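Local structure of restriction endonuclease S subunits (Thermoanaerobacter tengcongensis, 3OKG) at residues I240-S244 with C308-G312; F51-I56 with Q112-F118; L233-C237 with S321-L327. The protein probably binds DNA as the sequence-recognising S subunit of a type I restriction-modification system, combining with M polypeptides to form the methyltransferase. All coordinates share one frame. Residue numbers count along the deposited sequence, not the author numbering.

Contact 1 of 3, residues I240-S244 with C308-G312; sequences IMGQS and CIGRG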
loop_
_atom_site.group_PDB
_atom_site.type_symbol
_atom_site.label_atom_id
_atom_site.label_comp_id
_atom_site.label_asym_id
_atom_site.label_seq_id
_atom_site.Cartn_x
_atom_site.Cartn_y
_atom_site.Cartn_z
ATOM N N ILE A 240 -35.669 15.201 9.017
ATOM C CA ILE A 240 -35.536 16.648 8.839
ATOM C C ILE A 240 -34.867 16.893 7.482
ATOM O O ILE A 240 -33.710 16.530 7.304
ATOM C CB ILE A 240 -34.597 17.202 9.937
ATOM C CG1 ILE A 240 -35.166 16.923 11.334
ATOM C CG2 ILE A 240 -34.309 18.684 9.738
ATOM C CD1 ILE A 240 -34.594 15.667 12.011
ATOM N N MET A 241 -35.578 17.468 6.512
ATOM C CA MET A 241 -34.951 17.761 5.220
ATOM C C MET A 241 -34.198 19.094 5.328
ATOM O O MET A 241 -34.762 20.086 5.768
ATOM C CB MET A 241 -35.983 17.861 4.099
ATOM C CG MET A 241 -36.838 16.627 3.853
ATOM S SD MET A 241 -35.890 15.176 3.372
ATOM C CE MET A 241 -35.543 14.523 4.988
ATOM N N GLY A 242 -32.933 19.122 4.927
ATOM C CA GLY A 242 -32.153 20.344 5.066
ATOM C C GLY A 242 -32.623 21.449 4.125
ATOM O O GLY A 242 -33.258 21.178 3.096
ATOM N N GLN A 243 -32.309 22.695 4.475
ATOM C CA GLN A 243 -32.664 23.840 3.636
ATOM C C GLN A 243 -31.503 24.812 3.524
ATOM O O GLN A 243 -30.761 24.996 4.482
ATOM C CB GLN A 243 -33.815 24.629 4.248
ATOM C CG GLN A 243 -35.158 23.938 4.347
ATOM C CD GLN A 243 -36.194 24.893 4.894
ATOM O OE1 GLN A 243 -36.672 24.743 6.020
ATOM N NE2 GLN A 243 -36.511 25.922 4.114
ATOM N N SER A 244 -31.388 25.457 2.369
ATOM C CA SER A 244 -30.420 26.535 2.182
ATOM C C SER A 244 -30.901 27.806 2.873
ATOM O O SER A 244 -31.949 28.350 2.520
ATOM C CB SER A 244 -30.193 26.804 0.691
ATOM O OG SER A 244 -31.415 27.071 0.028
ATOM N N CYS A 308 -26.158 22.600 11.292
ATOM C CA CYS A 308 -27.321 22.757 10.420
ATOM C C CYS A 308 -26.994 22.337 8.996
ATOM O O CYS A 308 -25.845 22.415 8.560
ATOM C CB CYS A 308 -27.876 24.183 10.470
ATOM S SG CYS A 308 -26.657 25.470 10.120
ATOM N N ILE A 309 -28.022 21.889 8.282
ATOM C CA ILE A 309 -27.864 21.214 7.009
ATOM C C ILE A 309 -28.654 21.877 5.890
ATOM O O ILE A 309 -29.750 22.400 6.114
ATOM C CB ILE A 309 -28.318 19.745 7.146
ATOM C CG1 ILE A 309 -29.769 19.676 7.665
ATOM C CG2 ILE A 309 -27.380 19.003 8.112
ATOM C CD1 ILE A 309 -30.422 18.296 7.535
ATOM N N GLY A 310 -28.103 21.828 4.681
ATOM C CA GLY A 310 -28.729 22.441 3.528
ATOM C C GLY A 310 -29.415 21.482 2.579
ATOM O O GLY A 310 -29.587 20.295 2.872
ATOM N N ARG A 311 -29.818 22.026 1.433
ATOM C CA ARG A 311 -30.491 21.300 0.350
ATOM C C ARG A 311 -30.088 19.844 0.184
ATOM O O ARG A 311 -30.901 19.014 -0.221
ATOM C CB ARG A 311 -30.138 21.951 -0.990
ATOM C CG ARG A 311 -31.156 22.860 -1.631
ATOM C CD ARG A 311 -30.880 22.820 -3.128
ATOM N NE ARG A 311 -31.165 24.056 -3.846
ATOM C CZ ARG A 311 -30.790 24.279 -5.104
ATOM N NH1 ARG A 311 -30.117 23.348 -5.773
ATOM N NH2 ARG A 311 -31.083 25.430 -5.697
ATOM N N GLY A 312 -28.811 19.553 0.411
ATOM C CA GLY A 312 -28.240 18.283 -0.000
ATOM C C GLY A 312 -28.390 17.160 1.006
ATOM O O GLY A 312 -28.198 15.982 0.665
HETATM O O HOH W 1 -33.298 18.362 1.714
#

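Contact 2 of 3, residues F51-I56 with Q112-F118; sequences FVYVDI and QICSTGF. With SO4 (sulfate ion), chain D.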
loop_
_atom_site.group_PDB
_atom_site.type_symbol
_atom_site.label_atom_id
_atom_site.label_comp_id
_atom_site.label_asym_id
_atom_site.label_seq_id
_atom_site.Cartn_x
_atom_site.Cartn_y
_atom_site.Cartn_z
ATOM N N PHE A 51 21.934 -11.663 -29.863
ATOM C CA PHE A 51 22.405 -11.749 -28.481
ATOM C C PHE A 51 21.265 -11.305 -27.571
ATOM O O PHE A 51 20.318 -10.654 -28.023
ATOM C CB PHE A 51 23.633 -10.852 -28.265
ATOM C CG PHE A 51 23.324 -9.399 -28.324
ATOM C CD1 PHE A 51 23.245 -8.641 -27.158
ATOM C CD2 PHE A 51 23.094 -8.777 -29.539
ATOM C CE1 PHE A 51 22.944 -7.294 -27.205
ATOM C CE2 PHE A 51 22.789 -7.424 -29.598
ATOM C CZ PHE A 51 22.714 -6.672 -28.436
ATOM N N VAL A 52 21.337 -11.660 -26.292
ATOM C CA VAL A 52 20.308 -11.215 -25.362
ATOM C C VAL A 52 20.821 -10.002 -24.600
ATOM O O VAL A 52 21.953 -10.028 -24.093
ATOM C CB VAL A 52 19.921 -12.329 -24.378
ATOM C CG1 VAL A 52 18.854 -11.808 -23.431
ATOM C CG2 VAL A 52 19.395 -13.555 -25.136
ATOM N N TYR A 53 20.021 -8.932 -24.544
ATOM C CA TYR A 53 20.458 -7.672 -23.950
ATOM C C TYR A 53 19.707 -7.405 -22.656
ATOM O O TYR A 53 18.476 -7.448 -22.631
ATOM C CB TYR A 53 20.182 -6.521 -24.908
ATOM C CG TYR A 53 20.680 -5.188 -24.446
ATOM C CD1 TYR A 53 21.921 -5.066 -23.829
ATOM C CD2 TYR A 53 19.934 -4.048 -24.655
ATOM C CE1 TYR A 53 22.376 -3.836 -23.393
ATOM C CE2 TYR A 53 20.396 -2.805 -24.244
ATOM C CZ TYR A 53 21.624 -2.716 -23.622
ATOM O OH TYR A 53 22.082 -1.487 -23.219
ATOM N N VAL A 54 20.457 -7.138 -21.593
ATOM C CA VAL A 54 19.884 -6.722 -20.314
ATOM C C VAL A 54 20.099 -5.208 -20.085
ATOM O O VAL A 54 21.211 -4.763 -19.844
ATOM C CB VAL A 54 20.521 -7.510 -19.142
ATOM C CG1 VAL A 54 19.789 -7.185 -17.852
ATOM C CG2 VAL A 54 20.489 -9.041 -19.418
ATOM N N ASP A 55 19.036 -4.419 -20.183
ATOM C CA ASP A 55 19.121 -3.015 -19.823
ATOM C C ASP A 55 18.391 -2.832 -18.516
ATOM O O ASP A 55 17.929 -3.801 -17.918
ATOM C CB ASP A 55 18.539 -2.104 -20.912
ATOM C CG ASP A 55 17.081 -2.390 -21.212
ATOM O OD1 ASP A 55 16.474 -3.294 -20.595
ATOM O OD2 ASP A 55 16.542 -1.702 -22.094
ATOM N N ILE A 56 18.303 -1.586 -18.064
ATOM C CA ILE A 56 17.656 -1.268 -16.797
ATOM C C ILE A 56 16.200 -1.717 -16.793
ATOM O O ILE A 56 15.717 -2.280 -15.811
ATOM C CB ILE A 56 17.719 0.240 -16.493
ATOM C CG1 ILE A 56 19.173 0.693 -16.346
ATOM C CG2 ILE A 56 16.925 0.563 -15.236
ATOM C CD1 ILE A 56 19.979 -0.142 -15.376
ATOM N N GLN A 112 25.958 -13.375 -22.470
ATOM C CA GLN A 112 25.125 -12.350 -23.083
ATOM C C GLN A 112 25.620 -10.944 -22.693
ATOM O O GLN A 112 26.751 -10.800 -22.256
ATOM C CB GLN A 112 23.649 -12.598 -22.766
ATOM C CG GLN A 112 23.232 -14.036 -23.138
ATOM C CD GLN A 112 23.570 -14.389 -24.602
ATOM O OE1 GLN A 112 23.937 -15.532 -24.922
ATOM N NE2 GLN A 112 23.466 -13.407 -25.476
ATOM N N ILE A 113 24.798 -9.923 -22.901
ATOM C CA ILE A 113 25.267 -8.538 -22.841
ATOM C C ILE A 113 24.376 -7.689 -21.924
ATOM O O ILE A 113 23.150 -7.796 -21.971
ATOM C CB ILE A 113 25.252 -7.899 -24.247
ATOM C CG1 ILE A 113 26.169 -8.683 -25.200
ATOM C CG2 ILE A 113 25.638 -6.429 -24.199
ATOM C CD1 ILE A 113 27.642 -8.622 -24.829
ATOM N N CYS A 114 24.991 -6.843 -21.098
ATOM C CA CYS A 114 24.230 -5.834 -20.385
ATOM C C CYS A 114 24.744 -4.438 -20.686
ATOM O O CYS A 114 25.846 -4.256 -21.225
ATOM C CB CYS A 114 24.226 -6.068 -18.864
ATOM S SG CYS A 114 25.822 -5.641 -18.030
ATOM N N SER A 115 23.921 -3.467 -20.334
ATOM C CA SER A 115 24.196 -2.052 -20.563
ATOM C C SER A 115 25.484 -1.645 -19.848
ATOM O O SER A 115 25.786 -2.151 -18.766
ATOM C CB SER A 115 23.037 -1.203 -20.025
ATOM O OG SER A 115 23.318 0.188 -20.115
ATOM N N THR A 116 26.244 -0.738 -20.457
ATOM C CA THR A 116 27.388 -0.119 -19.766
ATOM C C THR A 116 26.925 0.657 -18.528
ATOM O O THR A 116 27.738 1.055 -17.693
ATOM C CB THR A 116 28.116 0.873 -20.691
ATOM O OG1 THR A 116 27.142 1.753 -21.262
ATOM C CG2 THR A 116 28.865 0.130 -21.796
ATOM N N GLY A 117 25.626 0.915 -18.441
ATOM C CA GLY A 117 25.059 1.535 -17.251
ATOM C C GLY A 117 25.070 0.661 -15.997
ATOM O O GLY A 117 24.729 1.140 -14.905
ATOM N N PHE A 118 25.425 -0.621 -16.142
ATOM C CA PHE A 118 25.612 -1.492 -14.975
ATOM C C PHE A 118 27.060 -1.678 -14.631
ATOM O O PHE A 118 27.905 -1.951 -15.496
ATOM C CB PHE A 118 25.065 -2.910 -15.215
ATOM C CG PHE A 118 23.566 -2.994 -15.381
ATOM C CD1 PHE A 118 22.728 -2.973 -14.268
ATOM C CD2 PHE A 118 22.998 -3.179 -16.640
ATOM C CE1 PHE A 118 21.328 -3.080 -14.401
ATOM C CE2 PHE A 118 21.594 -3.303 -16.790
ATOM C CZ PHE A 118 20.756 -3.263 -15.667
HETATM S S SO4 D . 20.008 1.579 -19.816
HETATM O O1 SO4 D . 21.204 1.768 -20.618
HETATM O O2 SO4 D . 20.133 0.317 -19.079
HETATM O O3 SO4 D . 19.903 2.648 -18.828
HETATM O O4 SO4 D . 18.838 1.542 -20.671
#

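Contact 3 of 3, residues L233-C237 with S321-L327; sequences LGEVC and SLERFWL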
loop_
_atom_site.group_PDB
_atom_site.type_symbol
_atom_site.label_atom_id
_atom_site.label_comp_id
_atom_site.label_asym_id
_atom_site.label_seq_id
_atom_site.Cartn_x
_atom_site.Cartn_y
_atom_site.Cartn_z
ATOM N N LEU A 233 -39.514 3.721 8.688
ATOM C CA LEU A 233 -38.518 4.560 9.355
ATOM C C LEU A 233 -39.204 5.764 10.012
ATOM O O LEU A 233 -38.844 6.166 11.128
ATOM C CB LEU A 233 -37.477 5.055 8.342
ATOM C CG LEU A 233 -36.262 5.775 8.922
ATOM C CD1 LEU A 233 -35.583 4.916 9.998
ATOM C CD2 LEU A 233 -35.289 6.138 7.804
ATOM N N GLY A 234 -40.175 6.347 9.314
ATOM C CA GLY A 234 -40.957 7.458 9.867
ATOM C C GLY A 234 -41.498 7.201 11.270
ATOM O O GLY A 234 -41.626 8.119 12.075
ATOM N N GLU A 235 -41.803 5.945 11.593
ATOM C CA GLU A 235 -42.383 5.628 12.907
ATOM C C GLU A 235 -41.406 5.699 14.058
ATOM O O GLU A 235 -41.805 5.917 15.206
ATOM C CB GLU A 235 -42.931 4.194 12.921
ATOM C CG GLU A 235 -43.994 3.880 11.904
ATOM C CD GLU A 235 -44.531 2.484 12.106
ATOM O OE1 GLU A 235 -45.168 2.244 13.161
ATOM O OE2 GLU A 235 -44.299 1.633 11.218
ATOM N N VAL A 236 -40.130 5.431 13.775
ATOM C CA VAL A 236 -39.146 5.309 14.839
ATOM C C VAL A 236 -37.976 6.314 14.663
ATOM O O VAL A 236 -36.928 6.192 15.301
ATOM C CB VAL A 236 -38.639 3.844 14.885
ATOM C CG1 VAL A 236 -39.823 2.903 15.235
ATOM C CG2 VAL A 236 -38.082 3.449 13.522
ATOM N N CYS A 237 -38.185 7.317 13.817
ATOM C CA CYS A 237 -37.123 8.251 13.455
ATOM C C CYS A 237 -37.709 9.606 13.047
ATOM O O CYS A 237 -38.655 9.669 12.249
ATOM C CB CYS A 237 -36.292 7.655 12.308
ATOM S SG CYS A 237 -34.657 8.395 12.091
ATOM N N SER A 321 -36.903 3.731 20.409
ATOM C CA SER A 321 -36.931 2.302 20.070
ATOM C C SER A 321 -35.920 1.912 18.991
ATOM O O SER A 321 -35.898 0.762 18.571
ATOM C CB SER A 321 -38.324 1.871 19.622
ATOM O OG SER A 321 -38.643 2.459 18.372
ATOM N N LEU A 322 -35.110 2.865 18.534
ATOM C CA LEU A 322 -34.176 2.618 17.429
ATOM C C LEU A 322 -32.763 3.077 17.800
ATOM O O LEU A 322 -32.561 4.241 18.160
ATOM C CB LEU A 322 -34.640 3.332 16.154
ATOM C CG LEU A 322 -33.672 3.352 14.950
ATOM C CD1 LEU A 322 -33.499 1.939 14.365
ATOM C CD2 LEU A 322 -34.186 4.286 13.863
ATOM N N GLU A 323 -31.804 2.146 17.731
ATOM C CA GLU A 323 -30.392 2.425 17.969
ATOM C C GLU A 323 -29.783 3.139 16.775
ATOM O O GLU A 323 -30.010 2.754 15.623
ATOM C CB GLU A 323 -29.625 1.120 18.209
ATOM C CG GLU A 323 -29.819 0.526 19.590
ATOM C CD GLU A 323 -29.157 1.365 20.677
ATOM O OE1 GLU A 323 -28.245 2.152 20.352
ATOM O OE2 GLU A 323 -29.543 1.238 21.857
ATOM N N ARG A 324 -29.006 4.179 17.052
ATOM C CA ARG A 324 -28.344 4.941 16.010
ATOM C C ARG A 324 -27.580 4.024 15.070
ATOM O O ARG A 324 -27.659 4.122 13.838
ATOM C CB ARG A 324 -27.330 5.891 16.671
ATOM C CG ARG A 324 -26.405 6.535 15.686
ATOM C CD ARG A 324 -25.908 7.861 16.215
ATOM N NE ARG A 324 -24.671 7.764 16.975
ATOM C CZ ARG A 324 -24.618 7.568 18.283
ATOM N NH1 ARG A 324 -25.744 7.426 18.975
ATOM N NH2 ARG A 324 -23.435 7.516 18.894
ATOM N N PHE A 325 -26.804 3.136 15.665
ATOM C CA PHE A 325 -25.943 2.282 14.854
ATOM C C PHE A 325 -26.661 1.164 14.107
ATOM O O PHE A 325 -26.162 0.686 13.081
ATOM C CB PHE A 325 -24.767 1.792 15.688
ATOM C CG PHE A 325 -23.802 2.908 16.020
ATOM C CD1 PHE A 325 -23.203 3.626 14.997
ATOM C CD2 PHE A 325 -23.531 3.258 17.330
ATOM C CE1 PHE A 325 -22.315 4.678 15.278
ATOM C CE2 PHE A 325 -22.654 4.298 17.621
ATOM C CZ PHE A 325 -22.055 5.012 16.586
ATOM N N TRP A 326 -27.846 0.782 14.586
ATOM C CA TRP A 326 -28.701 -0.161 13.810
ATOM C C TRP A 326 -29.133 0.521 12.518
ATOM O O TRP A 326 -29.020 -0.041 11.414
ATOM C CB TRP A 326 -29.930 -0.572 14.640
ATOM C CG TRP A 326 -30.853 -1.576 13.975
ATOM C CD1 TRP A 326 -32.118 -1.332 13.467
ATOM C CD2 TRP A 326 -30.605 -2.976 13.768
ATOM N NE1 TRP A 326 -32.665 -2.499 12.964
ATOM C CE2 TRP A 326 -31.764 -3.526 13.150
ATOM C CE3 TRP A 326 -29.534 -3.831 14.080
ATOM C CZ2 TRP A 326 -31.855 -4.870 12.796
ATOM C CZ3 TRP A 326 -29.632 -5.179 13.730
ATOM C CH2 TRP A 326 -30.786 -5.684 13.100
ATOM N N LEU A 327 -29.620 1.753 12.667
ATOM C CA LEU A 327 -30.004 2.584 11.531
ATOM C C LEU A 327 -28.847 2.763 10.544
ATOM O O LEU A 327 -29.009 2.598 9.336
ATOM C CB LEU A 327 -30.452 3.966 12.024
ATOM C CG LEU A 327 -30.840 4.964 10.931
ATOM C CD1 LEU A 327 -31.899 4.359 10.012
ATOM C CD2 LEU A 327 -31.339 6.268 11.545
#

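Contact 1 of 3, residues I240-S244 with C308-G312
This is a backbone-to-backbone contact between two stretches of backbone running off the ends of their strands, at the junction of two sheets in the second DNA specificity domain. Strand 237-241 is the edge of an antiparallel sheet, whereas strand 307-309 belongs to a mixed one. The touching parts run 70° apart end to end, so they cross instead of pairing as a regular sheet. A single direct hydrogen bond joins them, from Gln243 N to Ile309 O, at 3.1 Å and an N-H...O angle of 136°. Two CA-H...O contacts add to it: Gly242 CA lies 3.4 Å from Gly310 O, with an angle of 134° at the hydrogen, and Gly310 CA lies 3.4 Å from Gln243 O with a straighter angle of 161°. Such closeness depends on the glycine at 242. A CB modelled on Gly242 would fall 2.2 Å from Gly310 O and 2.8 Å from Ile309 O, a clash with both. A water sits 3.1 Å from Gly242 O and also 3.1 Å from Arg311 O, placed to bridge the two carbonyls, although other acceptors compete for its protons. The main side-chain contribution is that of Ile309, whose CD1 reaches to 3.7 Å from Ile240 O and 4.5 Å from Ile240 CG2. Ile309 also touches Ala315, and Gly242 is hydrogen-bonded through its backbone to Leu313, which ties the crossing to strand 313-318. In all, 258 Å² is buried. Two strand ends thus cross through a close glycine contact where two sheets of the target recognition domain meet.

Contact 2 of 3, residues F51-I56 with Q112-F118
Three backbone hydrogen bonds set the register of a parallel strand pair within the mixed sheet of the first DNA specificity domain: Val54 N to Ile113 O (2.8 Å), Ser115 N to Val54 O (3.0 Å) and Ile113 N to Val52 O (3.1 Å). Ile113 thus bonds through both its N and O to residues flanking Tyr53, its bridge partner. The strand axes approach to 4.6 Å at 28°. Past the last bridge, Val54 with Cys114, a sulfate ion, probably from the crystallisation liquor, spans the two segments: Ile56 N donates to its O2 (2.8 Å) and Ser115 OG donates to its O1 (2.7 Å), while Arg80 is also hydrogen-bonded to it. Ser115 OG also accepts from Gly117 N at 2.9 Å, an ST turn within the type I turn from Ser115 to Phe118. Strands 70-73 and 81-84 flank the pair. On one face, Ile113 meets two aromatic residues, its CG1 lying 3.5 Å from Phe51 CD1 and its CG2 4.0 Å from Tyr53 CD1. On the other, Val54 CB packs against Cys114 CB at 4.0 Å. The Phe118 ring closes the turn end, its edge near Val54 O and Asp55 O, with Ile56 CD1 over one face, 3.2 Å from Phe118 CZ.

Contact 3 of 3, residues L233-C237 with S321-L327
Leu233 opens the short, weakly bonded helix of about 233-236, and its CA-to-CB bond runs sideways to segment 321-327; with chi1 in t its end nevertheless comes nearer. As a result Leu233 CD1 touches two leucines, 4.2 Å from Leu322 CD2 and 3.7 Å from Leu327 CD1. The turn that follows is held by a backbone bond from Val236 N to Leu233 O (3.0 Å). It brings Val236 round toward Leu322, where the CA atoms of these two residues are 6.2 Å apart. Val236 CG2 packs on Leu322 CD2 at 4.0 Å, Val236 O lies 3.6 Å from the same methyl, and Val236 CG1 touches Ser321 OG at 3.4 Å. With no hydrogen bond between the segments and five of the six touching residues buried, this is apolar core packing inside the second target recognition domain. It joins the helical turn ahead of strand 237-241 to the start of helix 324-333. That start is defined by Glu323 at the N-cap position, whose O accepts from Leu327 N at 3.1 Å; its carboxylate forms a salt bridge with Arg369, tying the start of helix 324-333 to the long helix 365-388, which runs into the predicted coiled coil. Cys237 begins the strand itself, with its CA-to-CB bond directed toward the partner. Cys237 CB is 4.3 Å from Leu322 CD2, and Cys237 SG lies 4.0 Å from Leu327 CD2. Leu316, on strand 313-318, touches both Cys237 and Leu327.

In the fold
Contacts 1 and 3 belong to the same DNA specificity domain, with centres 20 Å apart, and they use neighbouring parts of one chain run: residues 233-237 lead straight into strand 237-241, whose end supplies Ile240 and Met241 to contact 1. Strand 313-318 connects them on the partner side, following 308-312 and preceding 321-327. Contact 2 lies in the other specificity domain, across the chain's centre: its centre is 65 Å from that of contact 1 and 68 Å from that of contact 3, and nearest atoms are about 50 Å apart in both cases. The sulfate is bound at contact 2. This separation fits two recognition domains held apart by long helices.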